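Local coordinates for transposon Tn7 transposition protein tnsA (Escherichia coli, PDB 1T0F) that cuts the 5' DNA strands at the transposon ends as a metal-dependent, restriction enzyme-like endonuclease, forming the Tn7 transposase together with TnsB, at residues 46-50 against 181-185. Numbering follows the deposited sequence.
Sequences RSHRI and WLYSV
In this restriction enzyme-like endonuclease, one face of the first strand of a two-stranded antiparallel β-hairpin packs against the C-terminal part of helix 173-183, probably where the nuclease part adjoins the C-terminal part, to whose family 181-185 belongs. Residues 46-50 are extended, with Arg46 and Ser47 leading into strand 48-51, which pairs with strand 58-61. Residues 181-185 run from the last part of the helix into a loop, Tyr183 having phi/psi -124°/20°. The backbones stay far apart, the nearest CA atoms being those of His48 and Tyr183 at 9.9 Å, so long side chains span the gap, with 190 Å² buried, both sides summed. Arg46, His48 and Ile50 point their CA-to-CB bonds toward 181-185. Arg46 is extended through chi1 and chi2 (both t), then turned at chi3 (p), and its guanidinium meets Tyr183 O with its edge. Its NE also forms a salt bridge with Asp64, whose OD1 accepts a hydrogen bond from His48 NE2 as well, joining both side chains to the start of helix 64-75. The m rotamer of Tyr183 swings its ring back between the segments. There it meets the His48 ring (also m) obliquely, centroids 5.5 Å apart and planes at 74°, with His48 ND1 4.2 Å from Tyr183 CD1. Tyr183 OH hydrogen-bonds to Ala240 O, and Ile50, t at both chi angles, brings CD1 to 3.6 Å from that same OH. Leu67 of helix 64-75 touches the side chains of both His48 and Tyr183; His48 lies about 7 Å from the active-site Glu66, side chain to side chain. Arg46 NH1 donates to Tyr183 O at 3.0 Å, and NH2 adds a weak bond to Tyr183 O at 3.3 Å.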
# COMPACT_ATOMS: atom_id res chain seq x y z
N ARG A 46 7.53 7.93 6.79
CA ARG A 46 6.92 9.01 6.02
C ARG A 46 5.55 8.58 5.51
O ARG A 46 5.37 7.44 5.07
CB ARG A 46 7.82 9.40 4.84
CG ARG A 46 7.23 10.48 3.95
CD ARG A 46 8.24 11.02 2.94
NE ARG A 46 8.72 10.00 2.01
CZ ARG A 46 9.34 10.28 0.86
NH1 ARG A 46 9.54 11.54 0.50
NH2 ARG A 46 9.74 9.30 0.06
N SER A 47 4.58 9.49 5.56
CA SER A 47 3.24 9.18 5.10
C SER A 47 2.98 9.79 3.73
O SER A 47 3.68 10.70 3.30
CB SER A 47 2.20 9.71 6.09
OG SER A 47 2.21 11.12 6.10
N HIS A 48 1.95 9.28 3.06
CA HIS A 48 1.58 9.75 1.74
C HIS A 48 0.07 9.72 1.59
O HIS A 48 -0.60 8.80 2.05
CB HIS A 48 2.17 8.83 0.66
CG HIS A 48 3.66 8.69 0.71
ND1 HIS A 48 4.52 9.63 0.17
CD2 HIS A 48 4.45 7.72 1.23
CE1 HIS A 48 5.77 9.24 0.36
NE2 HIS A 48 5.75 8.08 1.00
N ARG A 49 -0.46 10.75 0.95
CA ARG A 49 -1.88 10.86 0.66
C ARG A 49 -1.89 10.83 -0.85
O ARG A 49 -1.30 11.70 -1.50
CB ARG A 49 -2.43 12.17 1.20
CG ARG A 49 -2.61 12.17 2.71
CD ARG A 49 -3.90 11.48 3.09
NE ARG A 49 -4.95 12.46 3.41
CZ ARG A 49 -6.24 12.29 3.15
NH1 ARG A 49 -6.66 11.18 2.55
NH2 ARG A 49 -7.11 13.22 3.50
N ILE A 50 -2.55 9.84 -1.43
CA ILE A 50 -2.55 9.74 -2.88
C ILE A 50 -3.91 9.39 -3.47
O ILE A 50 -4.64 8.54 -2.97
CB ILE A 50 -1.48 8.72 -3.35
CG1 ILE A 50 -1.38 8.71 -4.88
CG2 ILE A 50 -1.82 7.33 -2.84
CD1 ILE A 50 -0.11 8.07 -5.39
N TRP A 181 12.70 8.88 -7.90
CA TRP A 181 12.66 10.12 -8.66
C TRP A 181 11.41 10.94 -8.34
O TRP A 181 11.49 12.15 -8.10
CB TRP A 181 12.71 9.81 -10.15
CG TRP A 181 12.61 11.02 -11.00
CD1 TRP A 181 13.55 11.99 -11.18
CD2 TRP A 181 11.45 11.44 -11.74
NE1 TRP A 181 13.05 13.00 -11.98
CE2 TRP A 181 11.77 12.68 -12.34
CE3 TRP A 181 10.18 10.89 -11.95
CZ2 TRP A 181 10.85 13.38 -13.13
CZ3 TRP A 181 9.27 11.59 -12.74
CH2 TRP A 181 9.61 12.82 -13.32
N LEU A 182 10.26 10.28 -8.32
CA LEU A 182 8.99 10.94 -8.05
C LEU A 182 8.82 11.47 -6.64
O LEU A 182 8.13 12.46 -6.43
CB LEU A 182 7.83 9.99 -8.31
CG LEU A 182 7.16 9.95 -9.68
CD1 LEU A 182 6.02 8.96 -9.60
CD2 LEU A 182 6.65 11.34 -10.07
N TYR A 183 9.43 10.80 -5.67
CA TYR A 183 9.28 11.18 -4.28
C TYR A 183 10.59 11.46 -3.55
O TYR A 183 10.64 11.43 -2.32
CB TYR A 183 8.50 10.09 -3.54
CG TYR A 183 7.13 9.79 -4.13
CD1 TYR A 183 6.00 10.49 -3.72
CD2 TYR A 183 6.98 8.82 -5.12
CE1 TYR A 183 4.74 10.23 -4.27
CE2 TYR A 183 5.73 8.55 -5.68
CZ TYR A 183 4.62 9.26 -5.25
OH TYR A 183 3.38 8.99 -5.80
N SER A 184 11.66 11.72 -4.30
CA SER A 184 12.96 12.01 -3.71
C SER A 184 12.81 13.11 -2.67
O SER A 184 13.43 13.06 -1.61
CB SER A 184 13.94 12.48 -4.79
OG SER A 184 13.49 13.69 -5.36
N VAL A 185 12.00 14.11 -3.00
CA VAL A 185 11.76 15.23 -2.10
C VAL A 185 10.29 15.29 -1.67
O VAL A 185 9.45 14.57 -2.22
CB VAL A 185 12.13 16.57 -2.77
CG1 VAL A 185 13.59 16.55 -3.20
CG2 VAL A 185 11.22 16.81 -3.97